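Local atomic coordinates of cytochrome (Paracoccus pantotrophus, PDB entry 2XTS), a protein that forms the N-terminal, heme c-carrying part of the SoxD cytochrome subunit of sulfane dehydrogenase SoxCD, and probably transfers electrons from the oxidation of protein-bound sulfur. Residues G80-Y85 with L140-G145; T88-V93 with D109-T114. All coordinates share one frame; numbering follows the deposited sequence.

Contact 1 (G80-Y85 with L140-G145); sequences GSYWPY and LPNAEG. With HEC (heme c), chain U; GOL (glycerol), chain B.
N142 makes the one direct hydrogen bond between G80-Y85 and the loop L140-G145. Its CG stands anti to its own backbone N (chi1 -153°), which carries ND2 to the carbonyl of Y82. The bond ND2 to O of Y82 is 2.9 Å long and nearly straight, 170° at the hydrogen; the acceptor lies in the amide plane, while the donor sits above the carbonyl plane. The N142 amide and the Y82 ring run side by side in the same direction, their planes 30° apart, with Y82 CD1 beside ND2. The other branch of the amide, OD1, takes a hydrogen bond from O3 of a glycerol probably left from crystallisation, whose O1 binds the carbonyl of S81. L140, CG anti to its carbonyl carbon, sends CD1 in beside the backbone of W83 and Y85, 3.5 Å from W83 O and 4.1 Å from W83 CB. P141 lays the edge of its ring on the carbonyl of G80, CG 3.4 Å from O. Farther along the loop, A143 CA makes a CH...O contact with P84 O. Waters bridge backbone polar groups: one accepts from N142 N and reaches the carbonyls of G80 and W83, and another links L140 N to P84 O. The W83 side chain sets out away from the loop, though CB still touches L140, and the indole edge puts CZ2 3.4 Å from the propionate carbon CGA of the heme. Y82 OH is hydrogen-bonded to T247 of the sulfite dehydrogenase chain, and other residues of that chain pack on W83, P84 and Y85. Two overlapping type I turns, L140 to A143 and N142 to G145, thus back the segment that presents W83 to the propionate side of a cytochrome c heme pocket.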
loop_
_atom_site.group_PDB
_atom_site.type_symbol
_atom_site.label_atom_id
_atom_site.label_comp_id
_atom_site.label_asym_id
_atom_site.label_seq_id
_atom_site.Cartn_x
_atom_site.Cartn_y
_atom_site.Cartn_z
ATOM N N GLY D 80 -10.867 39.726 16.673
ATOM C CA GLY D 80 -11.382 41.059 16.408
ATOM C C GLY D 80 -11.161 41.564 14.996
ATOM O O GLY D 80 -12.017 42.214 14.436
ATOM N N SER D 81 -10.014 41.264 14.405
ATOM C CA SER D 81 -9.697 41.793 13.080
ATOM C C SER D 81 -10.265 40.979 11.941
ATOM O O SER D 81 -10.386 41.476 10.840
ATOM C CB SER D 81 -8.187 41.913 12.880
ATOM O OG SER D 81 -7.595 40.657 12.650
ATOM N N TYR D 82 -10.580 39.716 12.206
ATOM C CA TYR D 82 -10.844 38.737 11.144
ATOM C C TYR D 82 -12.046 37.813 11.326
ATOM O O TYR D 82 -12.684 37.460 10.335
ATOM C CB TYR D 82 -9.600 37.903 10.882
ATOM C CG TYR D 82 -9.643 37.010 9.665
ATOM C CD1 TYR D 82 -9.687 37.550 8.396
ATOM C CD2 TYR D 82 -9.561 35.633 9.776
ATOM C CE1 TYR D 82 -9.710 36.726 7.267
ATOM C CE2 TYR D 82 -9.559 34.821 8.670
ATOM C CZ TYR D 82 -9.641 35.367 7.410
ATOM O OH TYR D 82 -9.602 34.588 6.270
ATOM N N TRP D 83 -12.310 37.347 12.538
ATOM C CA TRP D 83 -13.369 36.331 12.654
ATOM C C TRP D 83 -14.737 36.926 12.358
ATOM O O TRP D 83 -15.024 38.061 12.738
ATOM C CB TRP D 83 -13.411 35.687 14.038
ATOM C CG TRP D 83 -12.228 34.817 14.388
ATOM C CD1 TRP D 83 -10.925 34.913 13.946
ATOM C CD2 TRP D 83 -12.259 33.722 15.299
ATOM N NE1 TRP D 83 -10.165 33.943 14.541
ATOM C CE2 TRP D 83 -10.950 33.221 15.400
ATOM C CE3 TRP D 83 -13.267 33.144 16.068
ATOM C CZ2 TRP D 83 -10.638 32.124 16.188
ATOM C CZ3 TRP D 83 -12.949 32.074 16.873
ATOM C CH2 TRP D 83 -11.645 31.579 16.926
ATOM N N PRO D 84 -15.614 36.148 11.729
ATOM C CA PRO D 84 -16.927 36.697 11.403
ATOM C C PRO D 84 -17.965 36.643 12.534
ATOM O O PRO D 84 -18.823 37.530 12.597
ATOM C CB PRO D 84 -17.363 35.852 10.201
ATOM C CG PRO D 84 -16.672 34.541 10.435
ATOM C CD PRO D 84 -15.351 34.864 11.052
ATOM N N TYR D 85 -17.923 35.597 13.367
ATOM C CA TYR D 85 -19.004 35.305 14.326
ATOM C C TYR D 85 -18.493 35.010 15.726
ATOM O O TYR D 85 -17.506 34.288 15.913
ATOM C CB TYR D 85 -19.808 34.070 13.858
ATOM C CG TYR D 85 -20.316 34.196 12.439
ATOM C CD1 TYR D 85 -21.200 35.217 12.097
ATOM C CD2 TYR D 85 -19.894 33.339 11.427
ATOM C CE1 TYR D 85 -21.623 35.393 10.781
ATOM C CE2 TYR D 85 -20.343 33.489 10.131
ATOM C CZ TYR D 85 -21.189 34.512 9.813
ATOM O OH TYR D 85 -21.617 34.657 8.512
ATOM N N LEU D 140 -19.375 41.013 15.122
ATOM C CA LEU D 140 -17.944 41.239 15.032
ATOM C C LEU D 140 -17.592 42.128 13.843
ATOM O O LEU D 140 -18.315 42.135 12.826
ATOM C CB LEU D 140 -17.191 39.900 14.937
ATOM C CG LEU D 140 -17.270 38.998 16.169
ATOM C CD1 LEU D 140 -16.369 37.792 15.987
ATOM C CD2 LEU D 140 -16.927 39.770 17.453
ATOM N N PRO D 141 -16.456 42.843 13.942
ATOM C CA PRO D 141 -16.090 43.762 12.875
ATOM C C PRO D 141 -16.062 43.143 11.476
ATOM O O PRO D 141 -16.442 43.799 10.510
ATOM C CB PRO D 141 -14.685 44.214 13.288
ATOM C CG PRO D 141 -14.767 44.250 14.773
ATOM C CD PRO D 141 -15.595 43.022 15.125
ATOM N N ASN D 142 -15.544 41.919 11.353
ATOM C CA ASN D 142 -15.395 41.285 10.044
ATOM C C ASN D 142 -16.535 40.324 9.679
ATOM O O ASN D 142 -16.344 39.412 8.864
ATOM C CB ASN D 142 -14.040 40.581 9.932
ATOM C CG ASN D 142 -13.548 40.482 8.517
ATOM O OD1 ASN D 142 -13.722 41.417 7.745
ATOM N ND2 ASN D 142 -12.864 39.404 8.187
ATOM N N ALA D 143 -17.708 40.520 10.281
ATOM C CA ALA D 143 -18.886 39.707 9.976
ATOM C C ALA D 143 -19.191 39.585 8.495
ATOM O O ALA D 143 -19.686 38.557 8.055
ATOM C CB ALA D 143 -20.106 40.279 10.689
ATOM N N GLU D 144 -18.893 40.627 7.725
ATOM C CA GLU D 144 -19.222 40.662 6.283
ATOM C C GLU D 144 -17.991 40.458 5.405
ATOM O O GLU D 144 -18.006 40.747 4.214
ATOM C CB GLU D 144 -19.951 41.966 5.910
ATOM C CG GLU D 144 -21.278 42.151 6.635
ATOM C CD GLU D 144 -21.982 43.450 6.272
ATOM O OE1 GLU D 144 -21.663 44.047 5.219
ATOM O OE2 GLU D 144 -22.863 43.867 7.055
ATOM N N GLY D 145 -16.931 39.923 6.006
ATOM C CA GLY D 145 -15.648 39.809 5.340
ATOM C C GLY D 145 -15.381 38.583 4.498
ATOM O O GLY D 145 -14.270 38.431 4.006
HETATM FE FE HEC U . -5.491 28.701 23.090
HETATM C CHA HEC U . -5.747 28.579 19.705
HETATM C CHB HEC U . -8.316 30.540 23.252
HETATM C CHC HEC U . -5.406 28.481 26.450
HETATM C CHD HEC U . -2.388 27.416 22.915
HETATM N NA HEC U . -6.768 29.414 21.750
HETATM C C1A HEC U . -6.668 29.324 20.377
HETATM C C2A HEC U . -7.738 30.100 19.752
HETATM C C3A HEC U . -8.457 30.655 20.742
HETATM C C4A HEC U . -7.855 30.219 21.999
HETATM C CMA HEC U . -9.712 31.537 20.620
HETATM C CAA HEC U . -7.946 30.238 18.224
HETATM C CBA HEC U . -7.063 31.341 17.633
HETATM C CGA HEC U . -7.278 31.578 16.171
HETATM O O1A HEC U . -7.630 30.644 15.464
HETATM O O2A HEC U . -7.065 32.754 15.787
HETATM N NB HEC U . -6.663 29.344 24.549
HETATM C C1B HEC U . -7.811 30.071 24.432
HETATM C C2B HEC U . -8.430 30.146 25.745
HETATM C C3B HEC U . -7.621 29.587 26.623
HETATM C C4B HEC U . -6.508 29.052 25.900
HETATM C CMB HEC U . -9.709 30.994 25.983
HETATM C CAB HEC U . -7.854 29.420 28.130
HETATM C CBB HEC U . -9.221 28.738 28.384
HETATM N NC HEC U . -4.156 28.068 24.441
HETATM C C1C HEC U . -4.277 28.083 25.811
HETATM C C2C HEC U . -3.075 27.579 26.406
HETATM C C3C HEC U . -2.230 27.337 25.406
HETATM C C4C HEC U . -2.895 27.639 24.161
HETATM C CMC HEC U . -2.810 27.486 27.929
HETATM C CAC HEC U . -0.777 26.874 25.459
HETATM C CBC HEC U . -0.331 25.694 26.263
HETATM N ND HEC U . -4.310 28.086 21.607
HETATM C C1D HEC U . -3.076 27.490 21.739
HETATM C C2D HEC U . -2.582 27.009 20.495
HETATM C C3D HEC U . -3.622 27.350 19.530
HETATM C C4D HEC U . -4.626 28.038 20.258
HETATM C CMD HEC U . -1.305 26.255 20.160
HETATM C CAD HEC U . -3.598 27.014 18.049
HETATM C CBD HEC U . -4.254 25.648 17.838
HETATM C CGD HEC U . -4.277 25.220 16.408
HETATM O O1D HEC U . -3.993 26.040 15.510
HETATM O O2D HEC U . -4.727 24.078 16.158
HETATM C C1 GOL B . -11.149 44.609 10.496
HETATM O O1 GOL B . -9.826 44.161 10.417
HETATM C C2 GOL B . -11.836 44.274 9.196
HETATM O O2 GOL B . -11.256 45.037 8.156
HETATM C C3 GOL B . -13.325 44.562 9.277
HETATM O O3 GOL B . -13.963 44.118 8.104
HETATM O O HOH W 1 -14.123 40.550 13.333
HETATM O O HOH W 2 -20.815 38.735 13.903
HETATM O O HOH W 3 -22.225 37.525 8.074
#

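Contact 2 (T88-V93 with D109-T114); sequences TVYDYV and DTYAIT. With HEC (heme c), chain U.
Y90 packs against helix 107-120 with one face and one edge of its ring, and this is the dense part of the contact. With CG anti to the backbone N (chi1 -175°), the phenol reaches across to T110 and Y111. T110 CG2 sits over the ring centre, 3.5 Å from the Y90 centroid, a CH-pi contact; the same methyl is 3.4 Å from Y90 O. The rim of Y90 then meets the face of Y111 edge-to-face, CE2 standing 3.6 Å above the centre of the Y111 ring with the planes at 56°. The polar ends turn to other partners: T110 OG1 is hydrogen-bonded to S106 O and H94 ND1, Y111 OH to R29 O, and Y90 OH makes a weak hydrogen bond to V107 O. An alanine in place of Y90 would remove the ring that T110 CG2 and the Y111 face pack on, and would probably loosen the join between the helices. The two helix segments belong to the heme-binding cytochrome c domain; the axes of the two segments come within 9.5 Å, with 130° between their N-to-C directions, and helix 107-120 also rests on helix 35-45. Toward the heme the packing is looser. V93 CG1 and I113 CG2 stay 4.3 Å apart, and both side chains instead lean on the porphyrin methyl CMB, I113 CG2 at 3.5 Å. V89 CG1 meets T114 CG2 at only 4.1 Å. T114 turns its hydroxyl back into its own helix, OG1 donating to T110 O, a carbonyl that also accepts T114 N. All the touching residues are buried, so no solvent side opens here; beyond the contact, T88, D91 and Y92 face the sulfite dehydrogenase chain, and Y92 also lays CE2 against heme C2A.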
loop_
_atom_site.group_PDB
_atom_site.type_symbol
_atom_site.label_atom_id
_atom_site.label_comp_id
_atom_site.label_asym_id
_atom_site.label_seq_id
_atom_site.Cartn_x
_atom_site.Cartn_y
_atom_site.Cartn_z
ATOM N N THR D 88 -18.324 31.124 17.094
ATOM C CA THR D 88 -17.119 30.324 16.915
ATOM C C THR D 88 -16.200 30.451 18.122
ATOM O O THR D 88 -15.518 29.502 18.501
ATOM C CB THR D 88 -16.389 30.764 15.656
ATOM O OG1 THR D 88 -17.334 30.963 14.595
ATOM C CG2 THR D 88 -15.311 29.774 15.254
ATOM N N VAL D 89 -16.140 31.649 18.694
ATOM C CA VAL D 89 -15.280 31.886 19.853
ATOM C C VAL D 89 -15.726 31.012 21.029
ATOM O O VAL D 89 -14.954 30.273 21.620
ATOM C CB VAL D 89 -15.287 33.350 20.284
ATOM C CG1 VAL D 89 -14.331 33.576 21.457
ATOM C CG2 VAL D 89 -14.895 34.264 19.100
ATOM N N TYR D 90 -17.005 31.103 21.347
ATOM C CA TYR D 90 -17.548 30.322 22.421
ATOM C C TYR D 90 -17.286 28.845 22.202
ATOM O O TYR D 90 -16.810 28.118 23.077
ATOM C CB TYR D 90 -19.070 30.602 22.537
ATOM C CG TYR D 90 -19.658 29.900 23.730
ATOM C CD1 TYR D 90 -19.879 28.528 23.706
ATOM C CD2 TYR D 90 -19.966 30.599 24.897
ATOM C CE1 TYR D 90 -20.382 27.860 24.820
ATOM C CE2 TYR D 90 -20.476 29.938 26.002
ATOM C CZ TYR D 90 -20.661 28.572 25.962
ATOM O OH TYR D 90 -21.176 27.921 27.053
ATOM N N ASP D 91 -17.684 28.385 21.032
ATOM C CA ASP D 91 -17.649 26.964 20.736
ATOM C C ASP D 91 -16.245 26.386 20.780
ATOM O O ASP D 91 -16.019 25.375 21.417
ATOM C CB ASP D 91 -18.326 26.803 19.365
ATOM C CG ASP D 91 -18.550 25.374 18.932
ATOM O OD1 ASP D 91 -18.166 24.431 19.647
ATOM O OD2 ASP D 91 -19.127 25.222 17.829
ATOM N N TYR D 92 -15.325 27.026 20.079
ATOM C CA TYR D 92 -13.975 26.538 20.007
ATOM C C TYR D 92 -13.333 26.541 21.407
ATOM O O TYR D 92 -12.659 25.583 21.793
ATOM C CB TYR D 92 -13.147 27.380 19.028
ATOM C CG TYR D 92 -11.711 26.923 18.897
ATOM C CD1 TYR D 92 -11.382 25.737 18.214
ATOM C CD2 TYR D 92 -10.675 27.609 19.508
ATOM C CE1 TYR D 92 -10.061 25.310 18.112
ATOM C CE2 TYR D 92 -9.380 27.171 19.379
ATOM C CZ TYR D 92 -9.076 26.020 18.689
ATOM O OH TYR D 92 -7.759 25.655 18.590
ATOM N N VAL D 93 -13.492 27.637 22.152
ATOM C CA VAL D 93 -12.910 27.703 23.490
ATOM C C VAL D 93 -13.460 26.578 24.363
ATOM O O VAL D 93 -12.724 25.883 25.059
ATOM C CB VAL D 93 -13.130 29.094 24.133
ATOM C CG1 VAL D 93 -12.818 29.056 25.613
ATOM C CG2 VAL D 93 -12.287 30.156 23.430
ATOM N N ASP D 109 -18.138 29.828 32.643
ATOM C CA ASP D 109 -16.736 30.171 32.428
ATOM C C ASP D 109 -16.501 30.610 30.979
ATOM O O ASP D 109 -15.742 31.534 30.702
ATOM C CB ASP D 109 -15.802 28.969 32.630
ATOM C CG ASP D 109 -15.664 28.509 34.052
ATOM O OD1 ASP D 109 -16.015 29.252 35.000
ATOM O OD2 ASP D 109 -15.189 27.350 34.213
ATOM N N THR D 110 -17.140 29.905 30.050
ATOM C CA THR D 110 -16.944 30.181 28.626
ATOM C C THR D 110 -17.581 31.498 28.229
ATOM O O THR D 110 -17.017 32.281 27.483
ATOM C CB THR D 110 -17.420 28.996 27.755
ATOM O OG1 THR D 110 -16.797 27.782 28.204
ATOM C CG2 THR D 110 -17.043 29.217 26.299
ATOM N N TYR D 111 -18.754 31.784 28.763
ATOM C CA TYR D 111 -19.330 33.119 28.549
ATOM C C TYR D 111 -18.432 34.223 29.075
ATOM O O TYR D 111 -18.239 35.244 28.426
ATOM C CB TYR D 111 -20.720 33.268 29.177
ATOM C CG TYR D 111 -21.853 32.635 28.395
ATOM C CD1 TYR D 111 -22.172 33.061 27.105
ATOM C CD2 TYR D 111 -22.593 31.595 28.936
ATOM C CE1 TYR D 111 -23.230 32.480 26.407
ATOM C CE2 TYR D 111 -23.627 31.002 28.245
ATOM C CZ TYR D 111 -23.940 31.443 26.983
ATOM O OH TYR D 111 -24.969 30.841 26.300
ATOM N N ALA D 112 -17.908 34.030 30.286
ATOM C CA ALA D 112 -17.007 35.027 30.888
ATOM C C ALA D 112 -15.749 35.240 30.047
ATOM O O ALA D 112 -15.347 36.375 29.785
ATOM C CB ALA D 112 -16.634 34.635 32.300
ATOM N N ILE D 113 -15.118 34.148 29.631
ATOM C CA ILE D 113 -13.912 34.259 28.824
ATOM C C ILE D 113 -14.223 34.952 27.499
ATOM O O ILE D 113 -13.455 35.770 27.016
ATOM C CB ILE D 113 -13.258 32.869 28.586
ATOM C CG1 ILE D 113 -12.572 32.416 29.884
ATOM C CG2 ILE D 113 -12.282 32.899 27.401
ATOM C CD1 ILE D 113 -12.196 30.974 29.870
ATOM N N THR D 114 -15.354 34.607 26.892
ATOM C CA THR D 114 -15.749 35.230 25.637
ATOM C C THR D 114 -15.970 36.732 25.840
ATOM O O THR D 114 -15.533 37.530 25.030
ATOM C CB THR D 114 -16.983 34.529 25.021
ATOM O OG1 THR D 114 -16.683 33.150 24.791
ATOM C CG2 THR D 114 -17.357 35.124 23.695
HETATM FE FE HEC U . -5.491 28.701 23.090
HETATM C CHA HEC U . -5.747 28.579 19.705
HETATM C CHB HEC U . -8.316 30.540 23.252
HETATM C CHC HEC U . -5.406 28.481 26.450
HETATM C CHD HEC U . -2.388 27.416 22.915
HETATM N NA HEC U . -6.768 29.414 21.750
HETATM C C1A HEC U . -6.668 29.324 20.377
HETATM C C2A HEC U . -7.738 30.100 19.752
HETATM C C3A HEC U . -8.457 30.655 20.742
HETATM C C4A HEC U . -7.855 30.219 21.999
HETATM C CMA HEC U . -9.712 31.537 20.620
HETATM C CAA HEC U . -7.946 30.238 18.224
HETATM C CBA HEC U . -7.063 31.341 17.633
HETATM C CGA HEC U . -7.278 31.578 16.171
HETATM O O1A HEC U . -7.630 30.644 15.464
HETATM O O2A HEC U . -7.065 32.754 15.787
HETATM N NB HEC U . -6.663 29.344 24.549
HETATM C C1B HEC U . -7.811 30.071 24.432
HETATM C C2B HEC U . -8.430 30.146 25.745
HETATM C C3B HEC U . -7.621 29.587 26.623
HETATM C C4B HEC U . -6.508 29.052 25.900
HETATM C CMB HEC U . -9.709 30.994 25.983
HETATM C CAB HEC U . -7.854 29.420 28.130
HETATM C CBB HEC U . -9.221 28.738 28.384
HETATM N NC HEC U . -4.156 28.068 24.441
HETATM C C1C HEC U . -4.277 28.083 25.811
HETATM C C2C HEC U . -3.075 27.579 26.406
HETATM C C3C HEC U . -2.230 27.337 25.406
HETATM C C4C HEC U . -2.895 27.639 24.161
HETATM C CMC HEC U . -2.810 27.486 27.929
HETATM C CAC HEC U . -0.777 26.874 25.459
HETATM C CBC HEC U . -0.331 25.694 26.263
HETATM N ND HEC U . -4.310 28.086 21.607
HETATM C C1D HEC U . -3.076 27.490 21.739
HETATM C C2D HEC U . -2.582 27.009 20.495
HETATM C C3D HEC U . -3.622 27.350 19.530
HETATM C C4D HEC U . -4.626 28.038 20.258
HETATM C CMD HEC U . -1.305 26.255 20.160
HETATM C CAD HEC U . -3.598 27.014 18.049
HETATM C CBD HEC U . -4.254 25.648 17.838
HETATM C CGD HEC U . -4.277 25.220 16.408
HETATM O O1D HEC U . -3.993 26.040 15.510
HETATM O O2D HEC U . -4.727 24.078 16.158
#

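How the contacts relate
Contact 2 is nested along the chain inside the loop that contact 1 closes, and helices 79-82 and 86-96 follow each other, so 80-85 leads almost directly into 88-93. The centres of the contacts lie 16 Å apart, yet they touch through the indole of W83: CE3 is 3.6 Å from V89 CG2, and CZ3 is 3.7 Å from T88 CG2. Both reach different parts of the same heme c: contact 1 meets a propionate, contact 2 a methyl and ring carbons of the porphyrin. The W83 side chain is about 9 Å from those of both axial ligands, H50 and M97, while the I113 side chain is about 4 Å from that of C46, which is covalently bound to the heme.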